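Local structure of ARO (armadillo repeats only protein) (Plasmodium falciparum Santa Lucia, 5EWP) at residues A[105-110]-A[146-151]; A[120-125]-A[156-161]; A[20-23]-A[29-32]; A[164-169]-A[202-207]. The protein is implicated in the translocation and attachment of rhoptries to the apical pole of the parasite, probably as an armadillo-repeat scaffold that binds other proteins. One frame throughout, in Å; residues are numbered along the deposited sequence.

Contact 1 of 4, residues A[105-110]-A[146-151]; sequences AAVVAL and AACAQT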
# COMPACT_ATOMS: atom_id res chain seq x y z
N ALA A 105 9.59 -2.31 -3.10
CA ALA A 105 9.10 -2.92 -4.33
C ALA A 105 7.86 -3.76 -4.06
O ALA A 105 6.91 -3.74 -4.84
CB ALA A 105 10.20 -3.77 -4.98
N ALA A 106 7.86 -4.48 -2.94
CA ALA A 106 6.71 -5.30 -2.54
C ALA A 106 5.49 -4.44 -2.22
O ALA A 106 4.37 -4.79 -2.60
CB ALA A 106 7.07 -6.19 -1.31
N VAL A 107 5.69 -3.34 -1.52
CA VAL A 107 4.60 -2.42 -1.23
C VAL A 107 4.02 -1.84 -2.52
O VAL A 107 2.80 -1.83 -2.71
CB VAL A 107 5.06 -1.27 -0.31
CG1 VAL A 107 4.03 -0.15 -0.29
CG2 VAL A 107 5.29 -1.81 1.10
N VAL A 108 4.88 -1.37 -3.42
CA VAL A 108 4.39 -0.85 -4.70
C VAL A 108 3.60 -1.92 -5.47
O VAL A 108 2.48 -1.65 -5.94
CB VAL A 108 5.55 -0.32 -5.57
CG1 VAL A 108 5.03 0.05 -6.97
CG2 VAL A 108 6.21 0.88 -4.88
N ALA A 109 4.15 -3.13 -5.58
CA ALA A 109 3.46 -4.22 -6.30
C ALA A 109 2.10 -4.51 -5.68
O ALA A 109 1.09 -4.59 -6.39
CB ALA A 109 4.29 -5.50 -6.32
N LEU A 110 2.08 -4.69 -4.37
CA LEU A 110 0.83 -5.04 -3.68
C LEU A 110 -0.19 -3.92 -3.79
O LEU A 110 -1.39 -4.18 -3.90
CB LEU A 110 1.11 -5.38 -2.21
CG LEU A 110 1.85 -6.71 -2.00
CD1 LEU A 110 2.36 -6.81 -0.58
CD2 LEU A 110 0.95 -7.92 -2.30
N ALA A 146 1.27 6.30 2.31
CA ALA A 146 0.03 6.43 1.56
C ALA A 146 -0.34 5.15 0.82
O ALA A 146 -1.51 4.77 0.79
CB ALA A 146 0.12 7.59 0.59
N ALA A 147 0.65 4.50 0.21
CA ALA A 147 0.43 3.26 -0.52
C ALA A 147 -0.01 2.15 0.43
O ALA A 147 -0.90 1.35 0.10
CB ALA A 147 1.69 2.84 -1.28
N CYS A 148 0.62 2.08 1.60
CA CYS A 148 0.23 1.07 2.58
C CYS A 148 -1.20 1.30 3.07
O CYS A 148 -1.99 0.36 3.16
CB CYS A 148 1.19 1.08 3.76
SG CYS A 148 2.79 0.32 3.37
N ALA A 149 -1.54 2.56 3.33
CA ALA A 149 -2.89 2.91 3.78
C ALA A 149 -3.94 2.55 2.74
O ALA A 149 -4.99 1.99 3.07
CB ALA A 149 -2.97 4.39 4.13
N GLN A 150 -3.65 2.86 1.47
CA GLN A 150 -4.58 2.55 0.37
C GLN A 150 -4.79 1.04 0.24
O GLN A 150 -5.90 0.59 0.03
CB GLN A 150 -4.07 3.11 -0.95
CG GLN A 150 -5.03 2.90 -2.13
CD GLN A 150 -6.30 3.73 -2.00
OE1 GLN A 150 -7.43 3.20 -2.02
NE2 GLN A 150 -6.13 5.04 -1.87
N THR A 151 -3.71 0.27 0.33
CA THR A 151 -3.81 -1.18 0.20
C THR A 151 -4.61 -1.78 1.35
O THR A 151 -5.47 -2.65 1.14
CB THR A 151 -2.40 -1.81 0.14
OG1 THR A 151 -1.67 -1.12 -0.88
CG2 THR A 151 -2.49 -3.28 -0.26
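V107 is the first residue of 105-110 to meet the other helix, and it does so with both methyl groups. Its CG1, anti to the backbone N (chi1 166°), reaches forward and rests on the CB of A147 at 3.9 Å. The same CG1 lies 3.9 Å from SG of C148, while CG2 approaches that sulfur to 4.0 Å, so the fork of the valine straddles the thiol. Two residues on, A109 turns to helix 58-70, which lies against another side of helix 100-113. L110 then contributes mainly its backbone: its O atom lies 3.9 Å from CG2 of T151, and its isobutyl group runs past the facing helix with more distant approaches and packs on L95 of helix 87-95.

The two segments approach to 9.4 Å between their axes, with their N-to-C directions 41° apart. On the facing helix the touching residues, A147, C148 and T151, are all small. The crossing sits almost at the centre of the chain, and the packing of helix 100-113 on helix 142-156 belongs to the stacked helices of an armadillo-type superhelix. Within the partner helix, T151 donates its hydroxyl OG1 to A147 O at 2.8 Å. T151 N binds the same oxygen from the opposite face of the carbonyl plane, so A147 O is gripped by two bonds from a single residue.

No hydrogen bond passes between the segments. With the threonine hydroxyl spent inside its own helix and its methyl directed across, cohesion here rests on van der Waals contact among methyl groups, a thiol and a carbonyl oxygen.

Contact 2 of 4, residues A[120-125]-A[156-161]; sequences NCICMF and FVLDKK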
# COMPACT_ATOMS: atom_id res chain seq x y z
N ASN A 120 -7.40 -10.62 -5.44
CA ASN A 120 -6.08 -10.29 -4.91
C ASN A 120 -6.17 -9.76 -3.49
O ASN A 120 -5.32 -10.09 -2.65
CB ASN A 120 -5.38 -9.24 -5.78
CG ASN A 120 -4.90 -9.82 -7.09
OD1 ASN A 120 -4.92 -11.03 -7.28
ND2 ASN A 120 -4.42 -8.95 -8.00
N CYS A 121 -7.17 -8.93 -3.21
CA CYS A 121 -7.31 -8.35 -1.88
C CYS A 121 -7.62 -9.44 -0.87
O CYS A 121 -7.09 -9.44 0.25
CB CYS A 121 -8.40 -7.27 -1.86
SG CYS A 121 -7.95 -5.78 -2.75
N ILE A 122 -8.49 -10.35 -1.26
CA ILE A 122 -8.81 -11.51 -0.42
C ILE A 122 -7.55 -12.33 -0.14
O ILE A 122 -7.29 -12.71 1.01
CB ILE A 122 -9.88 -12.39 -1.07
CG1 ILE A 122 -11.23 -11.67 -1.06
CG2 ILE A 122 -10.00 -13.72 -0.32
CD1 ILE A 122 -12.32 -12.35 -1.92
N CYS A 123 -6.77 -12.58 -1.19
CA CYS A 123 -5.52 -13.32 -1.06
C CYS A 123 -4.54 -12.60 -0.13
O CYS A 123 -3.87 -13.23 0.69
CB CYS A 123 -4.89 -13.54 -2.43
SG CYS A 123 -3.40 -14.55 -2.38
N MET A 124 -4.45 -11.28 -0.25
CA MET A 124 -3.57 -10.53 0.64
C MET A 124 -4.01 -10.69 2.09
O MET A 124 -3.17 -10.88 2.96
CB MET A 124 -3.53 -9.05 0.28
CG MET A 124 -2.92 -8.81 -1.08
SD MET A 124 -2.92 -7.05 -1.43
CE MET A 124 -2.67 -7.14 -3.20
N PHE A 125 -5.31 -10.63 2.34
CA PHE A 125 -5.76 -10.78 3.71
C PHE A 125 -5.39 -12.16 4.23
O PHE A 125 -4.83 -12.31 5.31
CB PHE A 125 -7.27 -10.57 3.86
CG PHE A 125 -7.71 -10.68 5.28
CD1 PHE A 125 -7.63 -9.59 6.13
CD2 PHE A 125 -8.13 -11.90 5.80
CE1 PHE A 125 -8.01 -9.70 7.45
CE2 PHE A 125 -8.50 -12.02 7.13
CZ PHE A 125 -8.44 -10.92 7.95
N PHE A 156 -9.71 -4.00 3.50
CA PHE A 156 -10.67 -4.15 4.59
C PHE A 156 -12.10 -3.77 4.19
O PHE A 156 -13.04 -4.19 4.87
CB PHE A 156 -10.25 -3.41 5.89
CG PHE A 156 -10.18 -1.88 5.83
CD1 PHE A 156 -11.28 -1.10 5.50
CD2 PHE A 156 -9.01 -1.23 6.24
CE1 PHE A 156 -11.19 0.29 5.51
CE2 PHE A 156 -8.93 0.14 6.25
CZ PHE A 156 -10.00 0.91 5.89
N VAL A 157 -12.30 -3.03 3.11
CA VAL A 157 -13.68 -2.69 2.74
C VAL A 157 -14.48 -3.91 2.28
O VAL A 157 -15.72 -3.86 2.26
CB VAL A 157 -13.75 -1.63 1.64
CG1 VAL A 157 -13.16 -0.31 2.12
CG2 VAL A 157 -13.06 -2.10 0.37
N LEU A 158 -13.81 -5.00 1.97
CA LEU A 158 -14.48 -6.17 1.39
C LEU A 158 -15.21 -7.05 2.41
O LEU A 158 -16.14 -7.78 2.04
CB LEU A 158 -13.45 -7.01 0.63
CG LEU A 158 -12.86 -6.33 -0.61
CD1 LEU A 158 -11.84 -7.28 -1.23
CD2 LEU A 158 -13.94 -5.96 -1.62
N ASP A 159 -14.84 -6.97 3.68
CA ASP A 159 -15.37 -7.90 4.68
C ASP A 159 -15.28 -7.33 6.09
O ASP A 159 -14.25 -6.80 6.50
CB ASP A 159 -14.61 -9.22 4.58
CG ASP A 159 -15.29 -10.37 5.28
OD1 ASP A 159 -15.76 -10.22 6.43
OD2 ASP A 159 -15.35 -11.45 4.66
N LYS A 160 -16.37 -7.44 6.84
CA LYS A 160 -16.38 -6.98 8.22
C LYS A 160 -15.28 -7.63 9.06
O LYS A 160 -14.70 -7.00 9.95
CB LYS A 160 -17.74 -7.23 8.86
CG LYS A 160 -17.82 -6.72 10.29
CD LYS A 160 -19.19 -6.96 10.90
CE LYS A 160 -19.22 -6.43 12.33
NZ LYS A 160 -20.58 -6.48 12.93
N LYS A 161 -14.99 -8.90 8.78
CA LYS A 161 -13.94 -9.59 9.52
C LYS A 161 -12.57 -8.98 9.24
O LYS A 161 -11.69 -8.98 10.11
CB LYS A 161 -13.92 -11.09 9.19
CG LYS A 161 -15.14 -11.83 9.72
CD LYS A 161 -15.15 -13.27 9.24
CE LYS A 161 -15.99 -14.14 10.14
NZ LYS A 161 -15.37 -14.27 11.49
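The ring of F125 reaches toward the start of helix 160-168, where K161 O lies 4.4 Å from its CZ atom in an oblique approach. The phenyl group is also stacked with Y162, the residue after K161, and touches E165 and I155, so helices 142-156 and 160-168 both contribute to its surroundings. F125 CG stands anti to the backbone N (chi1 -178°), which swings the ring out from helix 118-126 toward the turn. The aliphatic chain of K161 leads away from the contact.

The other centre of the contact is L158. Its CD1 is pressed against CB of C121 at 3.5 Å, tighter than ordinary carbon-carbon contact, and more loosely meets CG1 of I122 at 4.4 Å. The leucine thus lies across the side of helix 118-126 presented by two consecutive residues.

L158 owes its position to a type I beta turn from F156 to D159, which carries the chain from helix 142-156 to helix 160-168. D159 is the N-cap of the latter: its OD1 accepts from K161 N at 2.8 Å, met on the anti side of the carboxylate and 26° out of its plane.

No hydrogen bond crosses between the segments; the side-chain packing is apolar, with F125 set beside the backbone carbonyl oxygen of K161, whereas the polar capping bond works within 156-161. That bond would hold the first helical turn in place, and with it this carbonyl; the negative carboxylate probably also interacts favourably with the helix dipole.

Contact 3 of 4, residues A[20-23]-A[29-32]; sequences DKAY and QEFV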
# COMPACT_ATOMS: atom_id res chain seq x y z
N ASP A 20 16.87 -11.31 -17.83
CA ASP A 20 16.84 -10.69 -19.16
C ASP A 20 15.84 -11.38 -20.07
O ASP A 20 15.14 -10.73 -20.84
CB ASP A 20 18.23 -10.70 -19.79
CG ASP A 20 19.17 -9.73 -19.11
OD1 ASP A 20 18.67 -8.84 -18.39
OD2 ASP A 20 20.40 -9.85 -19.31
N LYS A 21 15.77 -12.70 -19.98
CA LYS A 21 14.83 -13.45 -20.80
C LYS A 21 13.40 -13.20 -20.34
O LYS A 21 12.50 -13.00 -21.16
CB LYS A 21 15.17 -14.94 -20.77
CG LYS A 21 14.30 -15.79 -21.71
CD LYS A 21 14.72 -17.24 -21.68
CE LYS A 21 13.88 -18.08 -22.63
NZ LYS A 21 12.46 -18.18 -22.18
N ALA A 22 13.18 -13.21 -19.03
CA ALA A 22 11.85 -12.94 -18.50
C ALA A 22 11.37 -11.55 -18.93
O ALA A 22 10.20 -11.35 -19.23
CB ALA A 22 11.84 -13.07 -16.98
N TYR A 23 12.30 -10.59 -18.97
CA TYR A 23 11.99 -9.21 -19.34
C TYR A 23 11.55 -9.11 -20.80
O TYR A 23 10.53 -8.48 -21.12
CB TYR A 23 13.21 -8.31 -19.09
CG TYR A 23 12.98 -6.85 -19.42
CD1 TYR A 23 12.46 -5.98 -18.48
CD2 TYR A 23 13.30 -6.35 -20.68
CE1 TYR A 23 12.25 -4.65 -18.77
CE2 TYR A 23 13.09 -5.02 -20.98
CZ TYR A 23 12.57 -4.17 -20.02
OH TYR A 23 12.37 -2.84 -20.31
N GLN A 29 5.61 -15.67 -14.31
CA GLN A 29 6.00 -16.72 -13.38
C GLN A 29 7.50 -16.69 -13.08
O GLN A 29 7.93 -16.92 -11.95
CB GLN A 29 5.62 -18.10 -13.90
CG GLN A 29 5.89 -19.22 -12.89
CD GLN A 29 5.05 -19.09 -11.63
OE1 GLN A 29 3.85 -19.38 -11.64
NE2 GLN A 29 5.66 -18.66 -10.55
N GLU A 30 8.29 -16.42 -14.11
CA GLU A 30 9.74 -16.40 -13.90
C GLU A 30 10.15 -15.20 -13.03
O GLU A 30 11.00 -15.33 -12.14
CB GLU A 30 10.48 -16.36 -15.24
CG GLU A 30 11.97 -16.52 -15.15
CD GLU A 30 12.42 -17.87 -14.62
OE1 GLU A 30 11.61 -18.81 -14.55
OE2 GLU A 30 13.62 -17.99 -14.30
N PHE A 31 9.54 -14.05 -13.26
CA PHE A 31 9.76 -12.89 -12.39
C PHE A 31 9.41 -13.23 -10.93
O PHE A 31 10.15 -12.89 -10.03
CB PHE A 31 8.94 -11.68 -12.85
CG PHE A 31 9.58 -10.89 -13.98
CD1 PHE A 31 10.93 -10.59 -13.95
CD2 PHE A 31 8.82 -10.45 -15.05
CE1 PHE A 31 11.51 -9.85 -14.98
CE2 PHE A 31 9.39 -9.72 -16.09
CZ PHE A 31 10.74 -9.42 -16.05
N VAL A 32 8.28 -13.89 -10.69
CA VAL A 32 7.94 -14.28 -9.33
C VAL A 32 9.01 -15.21 -8.72
O VAL A 32 9.43 -15.01 -7.58
CB VAL A 32 6.54 -14.93 -9.27
CG1 VAL A 32 6.25 -15.48 -7.88
CG2 VAL A 32 5.52 -13.88 -9.63
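A22 and F31 form a CH-pi contact: the methyl CB of A22 lies over one face of the phenyl ring, 3.9 Å from its centroid and 14° off the ring normal. It is offset toward the rim, near CE1. F31 CG is anti to its carbonyl carbon (chi1 -82°), which brings the ring toward helix 14-25.

Apolar packing extends this contact on two sides. CZ of F31 comes 4.1 Å from CB of Y23, while the phenol of Y23 continues away. On the other flank, A22 CB meets CG of E30 at 3.9 Å, the methylene part of a chain bent at chi2 (64°). The F31 ring also makes an oblique van der Waals approach to the backbone, its CZ lying 3.5 Å from N of Y23.

The polar groups look to other partners. The carboxylate of E30 makes a salt bridge through OE2 with NE of R18, one turn before A22 on the first helix, and E30 N hydrogen-bonds to OD1 of D27 in the connection. F19 meets the F31 ring at a steep angle, and L66 and Q65 of helix 58-70 also touch it.

Two helices folded against each other through a very short link, with an alanine methyl packed on the face of an aromatic ring, form an alpha-helical hairpin at the N-terminal end of the armadillo-type stack.

Contact 4 of 4, residues A[164-169]-A[202-207]; sequences KEFLKL and EDFILN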
# COMPACT_ATOMS: atom_id res chain seq x y z
N LYS A 164 -12.36 -5.89 11.37
CA LYS A 164 -12.09 -6.31 12.75
C LYS A 164 -10.62 -6.61 12.98
O LYS A 164 -10.04 -6.20 14.00
CB LYS A 164 -12.92 -7.54 13.13
CG LYS A 164 -14.28 -7.21 13.70
CD LYS A 164 -15.19 -8.43 13.72
CE LYS A 164 -16.58 -8.07 14.24
NZ LYS A 164 -17.38 -9.27 14.56
N GLU A 165 -10.01 -7.33 12.04
CA GLU A 165 -8.61 -7.69 12.14
C GLU A 165 -7.73 -6.43 12.03
O GLU A 165 -6.78 -6.25 12.80
CB GLU A 165 -8.26 -8.72 11.06
CG GLU A 165 -6.78 -9.08 10.94
CD GLU A 165 -6.25 -9.99 12.06
OE1 GLU A 165 -6.98 -10.23 13.04
OE2 GLU A 165 -5.10 -10.46 11.94
N PHE A 166 -8.07 -5.56 11.08
CA PHE A 166 -7.38 -4.28 10.92
C PHE A 166 -7.37 -3.49 12.23
O PHE A 166 -6.33 -2.99 12.69
CB PHE A 166 -8.03 -3.48 9.78
CG PHE A 166 -7.38 -2.14 9.50
CD1 PHE A 166 -6.17 -2.07 8.83
CD2 PHE A 166 -8.01 -0.97 9.88
CE1 PHE A 166 -5.58 -0.83 8.56
CE2 PHE A 166 -7.44 0.27 9.61
CZ PHE A 166 -6.22 0.34 8.95
N LEU A 167 -8.54 -3.42 12.87
CA LEU A 167 -8.67 -2.72 14.15
C LEU A 167 -7.83 -3.37 15.25
O LEU A 167 -7.14 -2.69 16.01
CB LEU A 167 -10.15 -2.67 14.55
CG LEU A 167 -10.53 -2.05 15.89
CD1 LEU A 167 -10.09 -0.61 15.96
CD2 LEU A 167 -12.04 -2.18 16.08
N LYS A 168 -7.89 -4.69 15.32
CA LYS A 168 -7.16 -5.46 16.31
C LYS A 168 -5.65 -5.26 16.20
O LYS A 168 -4.95 -5.24 17.20
CB LYS A 168 -7.52 -6.94 16.17
CG LYS A 168 -6.82 -7.89 17.11
CD LYS A 168 -6.94 -9.31 16.59
CE LYS A 168 -6.88 -10.33 17.70
NZ LYS A 168 -5.60 -10.21 18.44
N LEU A 169 -5.17 -5.10 14.97
CA LEU A 169 -3.75 -4.98 14.70
C LEU A 169 -3.22 -3.56 14.85
O LEU A 169 -2.03 -3.30 14.63
CB LEU A 169 -3.45 -5.48 13.28
CG LEU A 169 -3.67 -6.97 13.06
CD1 LEU A 169 -3.59 -7.29 11.57
CD2 LEU A 169 -2.63 -7.77 13.84
N GLU A 202 -13.76 6.82 6.72
CA GLU A 202 -15.16 6.70 6.35
C GLU A 202 -15.47 5.30 5.82
O GLU A 202 -16.48 4.70 6.20
CB GLU A 202 -15.54 7.75 5.31
CG GLU A 202 -15.59 9.17 5.85
CD GLU A 202 -16.08 10.18 4.82
OE1 GLU A 202 -15.78 9.99 3.62
OE2 GLU A 202 -16.75 11.16 5.21
N ASP A 203 -14.59 4.78 4.97
CA ASP A 203 -14.79 3.45 4.39
C ASP A 203 -14.73 2.34 5.42
O ASP A 203 -15.34 1.29 5.26
CB ASP A 203 -13.77 3.20 3.27
CG ASP A 203 -14.04 4.05 2.04
OD1 ASP A 203 -15.12 4.69 2.00
OD2 ASP A 203 -13.21 4.07 1.11
N PHE A 204 -13.98 2.59 6.49
CA PHE A 204 -13.93 1.68 7.63
C PHE A 204 -15.26 1.70 8.39
O PHE A 204 -15.80 0.66 8.74
CB PHE A 204 -12.79 2.07 8.58
CG PHE A 204 -12.62 1.15 9.75
CD1 PHE A 204 -11.95 -0.05 9.61
CD2 PHE A 204 -13.12 1.49 10.99
CE1 PHE A 204 -11.79 -0.91 10.69
CE2 PHE A 204 -12.96 0.65 12.08
CZ PHE A 204 -12.29 -0.56 11.94
N ILE A 205 -15.77 2.90 8.63
CA ILE A 205 -16.97 3.06 9.45
C ILE A 205 -18.20 2.53 8.72
O ILE A 205 -19.08 1.93 9.34
CB ILE A 205 -17.20 4.54 9.83
CG1 ILE A 205 -16.10 5.03 10.77
CG2 ILE A 205 -18.59 4.75 10.48
CD1 ILE A 205 -15.98 6.54 10.84
N LEU A 206 -18.25 2.73 7.41
CA LEU A 206 -19.43 2.42 6.62
C LEU A 206 -19.38 1.05 5.95
O LEU A 206 -18.33 0.63 5.44
CB LEU A 206 -19.65 3.49 5.56
CG LEU A 206 -19.76 4.91 6.10
CD1 LEU A 206 -19.74 5.94 4.97
CD2 LEU A 206 -21.02 5.05 6.96
N ASN A 207 -20.52 0.37 5.95
CA ASN A 207 -20.73 -0.81 5.12
C ASN A 207 -21.78 -0.44 4.09
O ASN A 207 -22.96 -0.36 4.41
CB ASN A 207 -21.16 -2.02 5.94
CG ASN A 207 -21.43 -3.24 5.09
OD1 ASN A 207 -21.21 -3.22 3.88
ND2 ASN A 207 -21.94 -4.29 5.70
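F204 packs most closely against F166, where CE1 of F204 comes 3.9 Å from CD2 of F166. The CE1 atom arrives at the edge of the F166 ring, near its plane, and CD1 of F204 follows at 4.1 Å from the same CD2. The two side chains meet at a slant. Both have CG anti to the backbone N (chi1 -177° in F204), which carries each ring out from its helix toward the other, across backbones whose nearest CA atoms, those of F166 and F204, are 9.4 Å apart. The buried pair is hemmed in further by I172 of helix 171-177, which touches both rings, by F156, whose ring meets F166 at about 45°, and by F215, which meets F204 likewise.

In an armadillo fold, such apolar residues from successive helices form the continuous hydrophobic core of the superhelix, and here they join helix 160-168 to the C-terminal end of helix 192-205.

On the more solvent-exposed side, L167 still packs its CB on CZ of F204, at 4.0 Å, but the residue is partly exposed and also leans on A218 of helix 213-220. Where helix 192-205 ends and L206 leaves helical geometry, K163 NZ hydrogen-bonds to the carbonyl oxygens of D203, F204 and L206, while the D203 carboxylate forms a salt bridge with R153.

Along the chain, contact 3 comes first and is closed before the others open; contacts 1 and 2 then interleave, their segments alternating, and contact 4 follows. Contacts 1 and 2 have centres about 15 Å apart and touch through M124, which lies by L110 and T151. Contacts 2 and 4 are closer, about 11 Å between centres, and share helix 160-168. Contact 3 stands apart, its centre about 37 Å from that of contact 4 on the opposite side of the chain's centre. Together they sample an elongated, predominantly helical stack from its N-terminal hairpin to its C-terminal part, in which neighbouring helices share packing residues, consistent with a scaffold that offers an extended surface for binding proteins.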